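Long-range contacts in putative oxidoreductase (PDB 3L6D), which probably binds NADP and catalyses an oxidation or reduction as a dimeric member of the reductive-aminase-like 6-phosphogluconate dehydrogenase family: residues 140-145 / 170-175; 145-150 / 164-169; 194-199 / 259-264; 271-276 / 284-289. One frame throughout, in Å; residues are numbered along the deposited sequence.

Contacts 1 and 2 lie side by side at the end of the N-terminal sheet, their centres about 8 Å apart. They share G145, and two bonds join them directly: S141 OG to T164 OG1 and T144 OG1 to the carbonyl O of L167. Helix 169-199 then leaves the sheet and leads from contact 1 to contact 3, about 36 Å away between centres. Contacts 3 and 4 both belong to the helical C-terminal part. Their centres are about 24 Å apart, with nearest atoms about 7 Å apart. Contacts 1, 3 and 4 each touch the second subunit. W262 of contact 3 makes a cation-pi contact with R275, a contact 4 residue, of the second subunit.

Contact 1 of 4, residues 140-145 / 170-175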
loop_
_atom_site.group_PDB
_atom_site.type_symbol
_atom_site.label_atom_id
_atom_site.label_comp_id
_atom_site.label_asym_id
_atom_site.label_seq_id
_atom_site.Cartn_x
_atom_site.Cartn_y
_atom_site.Cartn_z
ATOM N N HIS B 140 -5.746 1.101 14.731
ATOM C CA HIS B 140 -7.140 1.484 14.592
ATOM C C HIS B 140 -8.053 0.315 15.014
ATOM O O HIS B 140 -7.653 -0.850 14.926
ATOM C CB HIS B 140 -7.488 1.902 13.144
ATOM C CG HIS B 140 -7.071 3.292 12.778
ATOM N ND1 HIS B 140 -7.977 4.296 12.502
ATOM C CD2 HIS B 140 -5.843 3.828 12.573
ATOM C CE1 HIS B 140 -7.325 5.403 12.187
ATOM N NE2 HIS B 140 -6.026 5.146 12.224
ATOM N N SER B 141 -9.255 0.642 15.530
ATOM C CA SER B 141 -10.282 -0.367 15.765
ATOM C C SER B 141 -11.600 0.157 15.227
ATOM O O SER B 141 -11.742 1.339 15.038
ATOM C CB SER B 141 -10.424 -0.687 17.272
ATOM O OG SER B 141 -10.643 0.537 17.968
ATOM N N ILE B 142 -12.558 -0.735 15.007
ATOM C CA ILE B 142 -13.900 -0.354 14.586
ATOM C C ILE B 142 -14.838 -0.970 15.612
ATOM O O ILE B 142 -14.602 -2.084 16.019
ATOM C CB ILE B 142 -14.204 -1.016 13.201
ATOM C CG1 ILE B 142 -13.295 -0.444 12.108
ATOM C CG2 ILE B 142 -15.674 -0.805 12.826
ATOM C CD1 ILE B 142 -13.154 -1.397 10.886
ATOM N N HIS B 143 -15.863 -0.241 16.062
ATOM C CA HIS B 143 -16.836 -0.775 17.018
ATOM C C HIS B 143 -18.234 -0.562 16.500
ATOM O O HIS B 143 -18.472 0.368 15.703
ATOM C CB HIS B 143 -16.658 -0.070 18.379
ATOM C CG HIS B 143 -15.397 -0.468 19.088
ATOM N ND1 HIS B 143 -14.220 0.257 18.989
ATOM C CD2 HIS B 143 -15.117 -1.539 19.867
ATOM C CE1 HIS B 143 -13.273 -0.354 19.682
ATOM N NE2 HIS B 143 -13.795 -1.448 20.222
ATOM N N THR B 144 -19.157 -1.456 16.879
ATOM C CA THR B 144 -20.539 -1.343 16.444
ATOM C C THR B 144 -21.411 -1.914 17.584
ATOM O O THR B 144 -20.861 -2.315 18.614
ATOM C CB THR B 144 -20.788 -2.053 15.065
ATOM O OG1 THR B 144 -22.097 -1.717 14.597
ATOM C CG2 THR B 144 -20.642 -3.549 15.129
ATOM N N GLY B 145 -22.733 -1.945 17.412
ATOM C CA GLY B 145 -23.656 -2.468 18.435
ATOM C C GLY B 145 -24.331 -1.309 19.151
ATOM O O GLY B 145 -25.061 -0.542 18.540
ATOM N N ASP B 170 -24.623 -2.483 10.084
ATOM C CA ASP B 170 -24.386 -2.980 8.756
ATOM C C ASP B 170 -23.232 -2.264 8.054
ATOM O O ASP B 170 -22.480 -2.895 7.272
ATOM C CB ASP B 170 -25.690 -2.959 7.990
ATOM C CG ASP B 170 -26.703 -3.920 8.621
ATOM O OD1 ASP B 170 -26.402 -5.146 8.683
ATOM O OD2 ASP B 170 -27.737 -3.438 9.141
ATOM N N GLU B 171 -23.057 -0.985 8.399
ATOM C CA GLU B 171 -21.909 -0.250 7.873
ATOM C C GLU B 171 -20.595 -0.784 8.482
ATOM O O GLU B 171 -19.598 -0.921 7.781
ATOM C CB GLU B 171 -22.070 1.240 8.148
ATOM C CG GLU B 171 -23.236 1.825 7.343
ATOM C CD GLU B 171 -23.339 3.319 7.484
ATOM O OE1 GLU B 171 -22.513 3.901 8.191
ATOM O OE2 GLU B 171 -24.272 3.924 6.898
ATOM N N ALA B 172 -20.608 -1.091 9.766
ATOM C CA ALA B 172 -19.379 -1.598 10.411
ATOM C C ALA B 172 -18.863 -2.890 9.796
ATOM O O ALA B 172 -17.658 -3.027 9.506
ATOM C CB ALA B 172 -19.565 -1.764 11.930
ATOM N N LEU B 173 -19.761 -3.840 9.566
ATOM C CA LEU B 173 -19.345 -5.107 9.009
ATOM C C LEU B 173 -18.825 -4.939 7.594
ATOM O O LEU B 173 -17.773 -5.499 7.249
ATOM C CB LEU B 173 -20.484 -6.147 9.031
ATOM C CG LEU B 173 -21.037 -6.413 10.430
ATOM C CD1 LEU B 173 -22.188 -7.399 10.356
ATOM C CD2 LEU B 173 -19.958 -6.899 11.300
ATOM N N ALA B 174 -19.555 -4.160 6.798
ATOM C CA ALA B 174 -19.207 -3.908 5.404
ATOM C C ALA B 174 -17.872 -3.178 5.339
ATOM O O ALA B 174 -16.974 -3.540 4.550
ATOM C CB ALA B 174 -20.302 -3.041 4.730
ATOM N N PHE B 175 -17.735 -2.157 6.170
ATOM C CA PHE B 175 -16.506 -1.394 6.127
ATOM C C PHE B 175 -15.301 -2.266 6.515
ATOM O O PHE B 175 -14.225 -2.173 5.918
ATOM C CB PHE B 175 -16.584 -0.194 7.044
ATOM C CG PHE B 175 -15.321 0.609 7.037
ATOM C CD1 PHE B 175 -14.934 1.276 5.874
ATOM C CD2 PHE B 175 -14.535 0.692 8.164
ATOM C CE1 PHE B 175 -13.734 2.018 5.827
ATOM C CE2 PHE B 175 -13.333 1.429 8.150
ATOM C CZ PHE B 175 -12.940 2.100 6.954
#
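Strand 140-145 of the N-terminal sheet packs here against the first turns of helix 169-199, the long helix that leads into the C-terminal region. The two run roughly antiparallel, at 148°, with axes 8.1 Å apart. The contact is buried and apolar.

A172 is central to the contact. Its methyl CB sits against T144 CB at 3.4 Å, tighter than usual for two carbons. T144 OG1 and CG2 flank that methyl at 3.7 and 3.8 Å. T144 holds OG1 anti to its backbone N (chi1 -171°), and the hydroxyl is hydrogen-bonded to the carbonyl O of L167. This bond joins the strand to the turn just before the helix and fixes the rotation of the side chain.

I142, two residues earlier on the same side of the strand, uses two branches. CG2 reaches A172 CB at 4.1 Å. CD1 extends further along the helix to F175 CD2, 3.7 Å away, approaching the ring obliquely. Further along the helix, A176 and L179 also touch I142, and L211 of the second subunit packs on F175.

H143 points to the other side of the strand, where its NE2 bonds Y100. Alternate residues thus serve the two sides of the sheet. Helix 169-199 covers one side of the strands appended to the parallel, Rossmann-type part, where the N-terminal region joins the helical C-terminal region, as expected for the 6-phosphogluconate dehydrogenase family.

Contact 2 of 4, residues 145-150 / 164-169; sequences GDREAF and TVFLPW
The F166 ring carries the contact. Over one face lies the start of helix 147-152, with R147 CA 3.9 Å from the ring centroid, a CH-pi contact. At the ring edge, near its plane, the carbonyl O of G145 comes 3.5 Å from F166 CZ. The R147 side chain folds back across the same aromatic group. Its CG is anti to the backbone N, and the chain bends at chi3 (-78°). F166 CD2 then lies over the centre of one guanidinium face, 3.6 Å from R147 CZ. The two planes are 62° apart, so the groups are tilted, not stacked flat.

The F150 ring has F166 CB over one face, 4.0 Å from its centroid, in a second CH-pi contact. T164 CG2 touches its edge, tip to tip, 3.6 Å from F150 CZ. The rings of F150 and F166 meet obliquely, with planes at 38°. H143 from strand 140-145 also meets F150.

Two short helices, 147-152 and 154-157, link strand 140-145 to its parallel neighbour 163-166, a beta-alpha-beta connection. D146 is the N-cap of the first: its OD1 accepts from the backbone N of A149 at 2.8 Å, which holds the first turn in place. At the backbone angles of G145 a CB would jam against the preceding carbonyl O, which calls for glycine.

The W169 indole turns its edge to G145, with CE3 4.0 Å from G145 CA. One water joins the two backbones here: it donates to the carbonyl O of G145 and accepts from the N of W169.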
loop_
_atom_site.group_PDB
_atom_site.type_symbol
_atom_site.label_atom_id
_atom_site.label_comp_id
_atom_site.label_asym_id
_atom_site.label_seq_id
_atom_site.Cartn_x
_atom_site.Cartn_y
_atom_site.Cartn_z
ATOM N N GLY B 145 -22.733 -1.945 17.412
ATOM C CA GLY B 145 -23.656 -2.468 18.435
ATOM C C GLY B 145 -24.331 -1.309 19.151
ATOM O O GLY B 145 -25.061 -0.542 18.540
ATOM N N ASP B 146 -24.011 -1.137 20.434
ATOM C CA ASP B 146 -24.657 -0.150 21.292
ATOM C C ASP B 146 -23.823 1.122 21.363
ATOM O O ASP B 146 -22.767 1.163 22.022
ATOM C CB ASP B 146 -24.833 -0.774 22.685
ATOM C CG ASP B 146 -25.715 0.054 23.621
ATOM O OD1 ASP B 146 -25.443 1.249 23.916
ATOM O OD2 ASP B 146 -26.685 -0.541 24.117
ATOM N N ARG B 147 -24.304 2.195 20.712
ATOM C CA ARG B 147 -23.514 3.410 20.594
ATOM C C ARG B 147 -23.278 4.040 21.956
ATOM O O ARG B 147 -22.192 4.524 22.227
ATOM C CB ARG B 147 -24.215 4.462 19.680
ATOM C CG ARG B 147 -23.353 5.673 19.317
ATOM C CD ARG B 147 -24.114 6.689 18.369
ATOM N NE ARG B 147 -24.150 6.232 16.954
ATOM C CZ ARG B 147 -23.240 6.516 16.011
ATOM N NH1 ARG B 147 -22.178 7.282 16.283
ATOM N NH2 ARG B 147 -23.383 6.025 14.779
ATOM N N GLU B 148 -24.305 4.058 22.791
ATOM C CA GLU B 148 -24.195 4.698 24.111
ATOM C C GLU B 148 -23.164 3.964 24.990
ATOM O O GLU B 148 -22.293 4.597 25.584
ATOM C CB GLU B 148 -25.568 4.828 24.779
ATOM C CG GLU B 148 -26.523 5.777 24.020
ATOM C CD GLU B 148 -27.554 5.012 23.184
ATOM O OE1 GLU B 148 -27.169 4.261 22.258
ATOM O OE2 GLU B 148 -28.767 5.136 23.513
ATOM N N ALA B 149 -23.229 2.637 25.021
ATOM C CA ALA B 149 -22.233 1.869 25.806
ATOM C C ALA B 149 -20.808 2.046 25.250
ATOM O O ALA B 149 -19.810 2.120 26.026
ATOM C CB ALA B 149 -22.605 0.384 25.838
ATOM N N PHE B 150 -20.680 2.071 23.917
ATOM C CA PHE B 150 -19.391 2.339 23.321
ATOM C C PHE B 150 -18.852 3.725 23.777
ATOM O O PHE B 150 -17.689 3.846 24.139
ATOM C CB PHE B 150 -19.432 2.281 21.778
ATOM C CG PHE B 150 -18.246 2.970 21.144
ATOM C CD1 PHE B 150 -17.037 2.318 21.057
ATOM C CD2 PHE B 150 -18.342 4.272 20.704
ATOM C CE1 PHE B 150 -15.912 2.949 20.501
ATOM C CE2 PHE B 150 -17.246 4.935 20.148
ATOM C CZ PHE B 150 -16.037 4.266 20.027
ATOM N N THR B 164 -10.220 5.060 17.077
ATOM C CA THR B 164 -11.359 4.170 16.991
ATOM C C THR B 164 -12.510 4.849 16.261
ATOM O O THR B 164 -12.525 6.059 16.126
ATOM C CB THR B 164 -11.765 3.572 18.350
ATOM O OG1 THR B 164 -12.613 2.429 18.081
ATOM C CG2 THR B 164 -12.490 4.612 19.240
ATOM N N VAL B 165 -13.433 4.072 15.712
ATOM C CA VAL B 165 -14.602 4.675 15.073
ATOM C C VAL B 165 -15.794 3.750 15.401
ATOM O O VAL B 165 -15.655 2.525 15.436
ATOM C CB VAL B 165 -14.378 4.878 13.522
ATOM C CG1 VAL B 165 -14.241 3.493 12.787
ATOM C CG2 VAL B 165 -15.505 5.671 12.908
ATOM N N PHE B 166 -16.936 4.344 15.703
ATOM C CA PHE B 166 -18.156 3.583 15.792
ATOM C C PHE B 166 -18.935 3.787 14.493
ATOM O O PHE B 166 -19.158 4.920 14.032
ATOM C CB PHE B 166 -18.976 4.032 17.025
ATOM C CG PHE B 166 -20.226 3.223 17.244
ATOM C CD1 PHE B 166 -20.233 2.162 18.151
ATOM C CD2 PHE B 166 -21.392 3.521 16.544
ATOM C CE1 PHE B 166 -21.366 1.421 18.351
ATOM C CE2 PHE B 166 -22.539 2.754 16.731
ATOM C CZ PHE B 166 -22.523 1.709 17.614
ATOM N N LEU B 167 -19.387 2.679 13.924
ATOM C CA LEU B 167 -20.304 2.717 12.821
ATOM C C LEU B 167 -21.510 1.836 13.181
ATOM O O LEU B 167 -21.358 0.859 13.938
ATOM C CB LEU B 167 -19.614 2.148 11.554
ATOM C CG LEU B 167 -18.452 2.988 11.023
ATOM C CD1 LEU B 167 -17.697 2.178 9.992
ATOM C CD2 LEU B 167 -19.043 4.266 10.428
ATOM N N PRO B 168 -22.695 2.151 12.620
ATOM C CA PRO B 168 -23.861 1.297 12.864
ATOM C C PRO B 168 -23.658 -0.077 12.237
ATOM O O PRO B 168 -22.893 -0.207 11.266
ATOM C CB PRO B 168 -25.019 2.049 12.141
ATOM C CG PRO B 168 -24.356 2.888 11.109
ATOM C CD PRO B 168 -23.015 3.308 11.749
ATOM N N TRP B 169 -24.354 -1.076 12.786
ATOM C CA TRP B 169 -24.148 -2.485 12.481
ATOM C C TRP B 169 -23.770 -2.827 11.015
ATOM O O TRP B 169 -22.726 -3.402 10.727
ATOM C CB TRP B 169 -25.380 -3.313 12.922
ATOM C CG TRP B 169 -25.004 -4.736 13.011
ATOM C CD1 TRP B 169 -25.070 -5.665 11.997
ATOM C CD2 TRP B 169 -24.374 -5.406 14.134
ATOM N NE1 TRP B 169 -24.571 -6.886 12.448
ATOM C CE2 TRP B 169 -24.124 -6.740 13.745
ATOM C CE3 TRP B 169 -24.064 -5.026 15.438
ATOM C CZ2 TRP B 169 -23.549 -7.693 14.623
ATOM C CZ3 TRP B 169 -23.498 -5.986 16.314
ATOM C CH2 TRP B 169 -23.230 -7.286 15.890
HETATM O O HOH W 1 -25.462 -0.283 15.555
#

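Contact 3 of 4, residues 194-199 / 259-264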
loop_
_atom_site.group_PDB
_atom_site.type_symbol
_atom_site.label_atom_id
_atom_site.label_comp_id
_atom_site.label_asym_id
_atom_site.label_seq_id
_atom_site.Cartn_x
_atom_site.Cartn_y
_atom_site.Cartn_z
ATOM N N VAL B 194 7.910 -9.049 -5.017
ATOM C CA VAL B 194 9.179 -9.548 -4.462
ATOM C C VAL B 194 9.538 -10.966 -4.982
ATOM O O VAL B 194 10.673 -11.236 -5.405
ATOM C CB VAL B 194 9.168 -9.499 -2.910
ATOM C CG1 VAL B 194 10.377 -10.249 -2.330
ATOM C CG2 VAL B 194 9.212 -8.053 -2.434
ATOM N N GLY B 195 8.553 -11.862 -4.958
ATOM C CA GLY B 195 8.741 -13.212 -5.479
ATOM C C GLY B 195 9.090 -13.176 -6.950
ATOM O O GLY B 195 9.932 -13.948 -7.408
ATOM N N ALA B 196 8.442 -12.283 -7.691
ATOM C CA ALA B 196 8.715 -12.107 -9.121
ATOM C C ALA B 196 10.146 -11.608 -9.342
ATOM O O ALA B 196 10.823 -12.043 -10.296
ATOM C CB ALA B 196 7.703 -11.153 -9.776
ATOM N N GLY B 197 10.619 -10.741 -8.443
ATOM C CA GLY B 197 12.017 -10.275 -8.471
ATOM C C GLY B 197 13.008 -11.436 -8.445
ATOM O O GLY B 197 14.007 -11.435 -9.171
ATOM N N ASP B 198 12.722 -12.442 -7.614
ATOM C CA ASP B 198 13.555 -13.645 -7.531
ATOM C C ASP B 198 13.764 -14.324 -8.874
ATOM O O ASP B 198 14.895 -14.744 -9.214
ATOM C CB ASP B 198 12.964 -14.628 -6.529
ATOM C CG ASP B 198 13.694 -15.943 -6.516
ATOM O OD1 ASP B 198 14.699 -16.034 -5.795
ATOM O OD2 ASP B 198 13.274 -16.868 -7.247
ATOM N N ARG B 199 12.690 -14.438 -9.647
ATOM C CA ARG B 199 12.774 -15.094 -10.949
ATOM C C ARG B 199 13.622 -14.285 -11.937
ATOM O O ARG B 199 14.068 -14.806 -12.965
ATOM C CB ARG B 199 11.374 -15.375 -11.517
ATOM C CG ARG B 199 10.645 -16.598 -10.916
ATOM C CD ARG B 199 9.731 -17.225 -11.975
ATOM N NE ARG B 199 9.309 -18.601 -11.684
ATOM C CZ ARG B 199 8.147 -18.944 -11.126
ATOM N NH1 ARG B 199 7.249 -18.021 -10.774
ATOM N NH2 ARG B 199 7.871 -20.225 -10.917
ATOM N N GLN B 259 9.471 -13.668 -18.495
ATOM C CA GLN B 259 10.398 -14.223 -17.501
ATOM C C GLN B 259 9.865 -15.530 -16.922
ATOM O O GLN B 259 10.593 -16.250 -16.216
ATOM C CB GLN B 259 10.734 -13.176 -16.413
ATOM C CG GLN B 259 11.925 -13.494 -15.471
ATOM C CD GLN B 259 13.307 -13.638 -16.166
ATOM O OE1 GLN B 259 13.504 -13.172 -17.283
ATOM N NE2 GLN B 259 14.262 -14.302 -15.479
ATOM N N GLY B 260 8.601 -15.853 -17.212
ATOM C CA GLY B 260 8.002 -17.102 -16.721
ATOM C C GLY B 260 7.425 -17.025 -15.310
ATOM O O GLY B 260 7.113 -18.058 -14.688
ATOM N N VAL B 261 7.258 -15.806 -14.801
ATOM C CA VAL B 261 6.708 -15.624 -13.454
ATOM C C VAL B 261 5.181 -15.764 -13.428
ATOM O O VAL B 261 4.494 -15.347 -14.367
ATOM C CB VAL B 261 7.143 -14.274 -12.805
ATOM C CG1 VAL B 261 8.613 -14.026 -13.019
ATOM C CG2 VAL B 261 6.375 -13.132 -13.376
ATOM N N TRP B 262 4.677 -16.348 -12.344
ATOM C CA TRP B 262 3.247 -16.475 -12.077
ATOM C C TRP B 262 2.838 -15.273 -11.252
ATOM O O TRP B 262 3.299 -15.086 -10.120
ATOM C CB TRP B 262 2.971 -17.742 -11.274
ATOM C CG TRP B 262 1.516 -18.021 -10.943
ATOM C CD1 TRP B 262 0.471 -18.120 -11.818
ATOM C CD2 TRP B 262 0.969 -18.276 -9.632
ATOM N NE1 TRP B 262 -0.700 -18.420 -11.133
ATOM C CE2 TRP B 262 -0.421 -18.517 -9.795
ATOM C CE3 TRP B 262 1.518 -18.327 -8.346
ATOM C CZ2 TRP B 262 -1.265 -18.799 -8.721
ATOM C CZ3 TRP B 262 0.665 -18.601 -7.266
ATOM C CH2 TRP B 262 -0.709 -18.832 -7.469
ATOM N N THR B 263 1.985 -14.442 -11.833
ATOM C CA THR B 263 1.524 -13.242 -11.148
ATOM C C THR B 263 0.031 -13.128 -11.310
ATOM O O THR B 263 -0.444 -12.258 -12.022
ATOM C CB THR B 263 2.173 -11.975 -11.720
ATOM O OG1 THR B 263 1.826 -11.870 -13.106
ATOM C CG2 THR B 263 3.679 -12.018 -11.568
ATOM N N PRO B 264 -0.728 -14.001 -10.636
ATOM C CA PRO B 264 -2.177 -13.929 -10.785
ATOM C C PRO B 264 -2.784 -12.623 -10.289
ATOM O O PRO B 264 -3.793 -12.193 -10.843
ATOM C CB PRO B 264 -2.674 -15.085 -9.913
ATOM C CG PRO B 264 -1.568 -15.286 -8.910
ATOM C CD PRO B 264 -0.334 -15.093 -9.722
#
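V194 packs on V204 and L211 of helix 204-232 and on T290 of the second subunit. A196, two residues on, is the first to meet 259-264. Its methyl CB approaches V261 CG2 at 4.3 Å, and its carbonyl O lies 4.0 Å from V261 CG1. The CA atoms of A196 and V261 are the nearest pair of the two backbones, 5.9 Å apart.

R199, near the end of helix 169-199, does most of the work. Its CG lies beside the backbone N (chi1 -78°), and the chain bends at chi2. The aliphatic part slides past V261 in the opposite direction. R199 CB is 3.4 Å from V261 CG1, and CD packs on the same methyl. The guanidinium continues past the backbone of 260-262. One face is covered by the carbonyl O of G260, offset toward the rim. NH1 lies close to the backbone N of W262, but both are donors and form no bond.

The partner is the turn between helix 242-259 and helix 264-281. G260 has a positive phi and closes the first helix with a Schellman motif, so the chain leaves the helix sharply and brings V261 against R199. Two helix ends therefore meet here in the helical C-terminal region.

The carbonyl O of R199 accepts from Q259 NE2 at 2.6 Å, with an N-H...O angle of 159°. The donor stands above the carbonyl plane, while the acceptor lies close to the Q259 amide plane. W262, within the same turn, makes a cation-pi contact with R275 of the second subunit, and P264 CD lies over one face of its ring.

Contact 4 of 4, residues 271-276 / 284-289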
loop_
_atom_site.group_PDB
_atom_site.type_symbol
_atom_site.label_atom_id
_atom_site.label_comp_id
_atom_site.label_asym_id
_atom_site.label_seq_id
_atom_site.Cartn_x
_atom_site.Cartn_y
_atom_site.Cartn_z
ATOM N N GLN B 271 -6.656 -7.069 -15.809
ATOM C CA GLN B 271 -8.053 -7.371 -16.201
ATOM C C GLN B 271 -8.993 -6.223 -15.828
ATOM O O GLN B 271 -9.765 -5.762 -16.653
ATOM C CB GLN B 271 -8.530 -8.714 -15.584
ATOM C CG GLN B 271 -9.964 -9.115 -15.928
ATOM C CD GLN B 271 -10.426 -10.439 -15.281
ATOM O OE1 GLN B 271 -9.747 -11.014 -14.413
ATOM N NE2 GLN B 271 -11.594 -10.919 -15.712
ATOM N N VAL B 272 -8.914 -5.764 -14.583
ATOM C CA VAL B 272 -9.737 -4.668 -14.100
ATOM C C VAL B 272 -9.565 -3.377 -14.917
ATOM O O VAL B 272 -10.561 -2.733 -15.306
ATOM C CB VAL B 272 -9.459 -4.393 -12.593
ATOM C CG1 VAL B 272 -10.155 -3.113 -12.129
ATOM C CG2 VAL B 272 -9.948 -5.572 -11.749
ATOM N N VAL B 273 -8.320 -2.983 -15.164
ATOM C CA VAL B 273 -8.078 -1.705 -15.839
ATOM C C VAL B 273 -8.351 -1.845 -17.348
ATOM O O VAL B 273 -8.907 -0.945 -17.975
ATOM C CB VAL B 273 -6.653 -1.181 -15.586
ATOM C CG1 VAL B 273 -6.489 0.127 -16.238
ATOM C CG2 VAL B 273 -6.387 -0.991 -14.051
ATOM N N GLN B 274 -7.974 -2.969 -17.944
ATOM C CA GLN B 274 -8.333 -3.170 -19.364
ATOM C C GLN B 274 -9.857 -3.058 -19.481
ATOM O O GLN B 274 -10.374 -2.300 -20.305
ATOM C CB GLN B 274 -7.799 -4.508 -19.887
ATOM C CG GLN B 274 -6.254 -4.629 -19.935
ATOM C CD GLN B 274 -5.595 -3.826 -21.062
ATOM O OE1 GLN B 274 -6.260 -3.394 -22.007
ATOM N NE2 GLN B 274 -4.277 -3.635 -20.968
ATOM N N ARG B 275 -10.587 -3.751 -18.603
ATOM C CA ARG B 275 -12.045 -3.682 -18.637
ATOM C C ARG B 275 -12.638 -2.268 -18.413
ATOM O O ARG B 275 -13.563 -1.868 -19.133
ATOM C CB ARG B 275 -12.672 -4.677 -17.666
ATOM C CG ARG B 275 -14.119 -4.985 -18.013
ATOM C CD ARG B 275 -14.784 -5.712 -16.893
ATOM N NE ARG B 275 -14.976 -4.826 -15.761
ATOM C CZ ARG B 275 -16.148 -4.579 -15.198
ATOM N NH1 ARG B 275 -17.237 -5.177 -15.654
ATOM N NH2 ARG B 275 -16.210 -3.754 -14.159
ATOM N N ALA B 276 -12.107 -1.520 -17.443
ATOM C CA ALA B 276 -12.477 -0.111 -17.263
ATOM C C ALA B 276 -12.249 0.672 -18.564
ATOM O O ALA B 276 -13.094 1.502 -18.965
ATOM C CB ALA B 276 -11.684 0.530 -16.105
ATOM N N GLN B 284 -10.275 9.090 -18.639
ATOM C CA GLN B 284 -10.343 9.639 -17.278
ATOM C C GLN B 284 -9.117 9.307 -16.407
ATOM O O GLN B 284 -8.294 8.476 -16.774
ATOM C CB GLN B 284 -11.639 9.206 -16.589
ATOM C CG GLN B 284 -12.899 9.645 -17.330
ATOM C CD GLN B 284 -14.138 9.159 -16.649
ATOM O OE1 GLN B 284 -14.216 9.125 -15.416
ATOM N NE2 GLN B 284 -15.133 8.767 -17.446
ATOM N N ASP B 285 -9.013 9.982 -15.264
ATOM C CA ASP B 285 -8.015 9.690 -14.247
ATOM C C ASP B 285 -8.152 8.222 -13.839
ATOM O O ASP B 285 -9.254 7.641 -13.866
ATOM C CB ASP B 285 -8.204 10.607 -13.036
ATOM C CG ASP B 285 -7.114 10.432 -11.970
ATOM O OD1 ASP B 285 -6.087 11.148 -12.030
ATOM O OD2 ASP B 285 -7.282 9.600 -11.048
ATOM N N ILE B 286 -7.006 7.643 -13.506
ATOM C CA ILE B 286 -6.881 6.253 -13.077
ATOM C C ILE B 286 -7.842 5.913 -11.926
ATOM O O ILE B 286 -8.364 4.780 -11.846
ATOM C CB ILE B 286 -5.406 5.947 -12.756
ATOM C CG1 ILE B 286 -5.178 4.446 -12.497
ATOM C CG2 ILE B 286 -4.893 6.852 -11.575
ATOM C CD1 ILE B 286 -5.574 3.532 -13.663
ATOM N N ALA B 287 -8.141 6.898 -11.080
ATOM C CA ALA B 287 -9.117 6.686 -9.997
ATOM C C ALA B 287 -10.523 6.344 -10.519
ATOM O O ALA B 287 -11.326 5.827 -9.752
ATOM C CB ALA B 287 -9.173 7.877 -9.048
ATOM N N ALA B 288 -10.808 6.584 -11.807
ATOM C CA ALA B 288 -12.125 6.224 -12.370
ATOM C C ALA B 288 -12.294 4.718 -12.420
ATOM O O ALA B 288 -13.415 4.208 -12.629
ATOM C CB ALA B 288 -12.333 6.813 -13.772
ATOM N N THR B 289 -11.192 3.998 -12.256
ATOM C CA THR B 289 -11.252 2.544 -12.105
ATOM C C THR B 289 -12.302 2.188 -11.044
ATOM O O THR B 289 -13.052 1.219 -11.193
ATOM C CB THR B 289 -9.882 1.948 -11.715
ATOM O OG1 THR B 289 -8.918 2.254 -12.728
ATOM C CG2 THR B 289 -9.961 0.411 -11.576
#
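T289 and V272 make the closest contact. V272 CG1 meets T289 CG2 at 3.6 Å, with the two side chains crossing at about a right angle. Both atoms are anti to their own backbone N. V273 adds a looser touch, its CG1 being 4.4 Å from I286 CD1. A276 CB comes within 4.5 Å of T289 CA.

The T289 side chain is fixed by its hydroxyl. OG1 donates to the carbonyl O of I286 at 2.7 Å, in the carbonyl plane. The backbone N of T289 bonds the same oxygen, so I286 O is gripped twice. This turns the T289 methyl, not its hydroxyl, toward V272.

Further out, D285 starts the turn. Its OD2 accepts from the backbone N of A287 at 2.8 Å. The N-H meets OD2 from above the carboxylate plane; this is an Asx turn. OD1 forms a salt bridge with R229. F249 of helix 242-259 packs on V273. F191 of the second subunit lies on T289.

The chemistry is therefore divided: methyl groups pack 284-289 onto helix 264-281, while the polar side-chain atoms of D285 and T289 bond within their own turn and to R229.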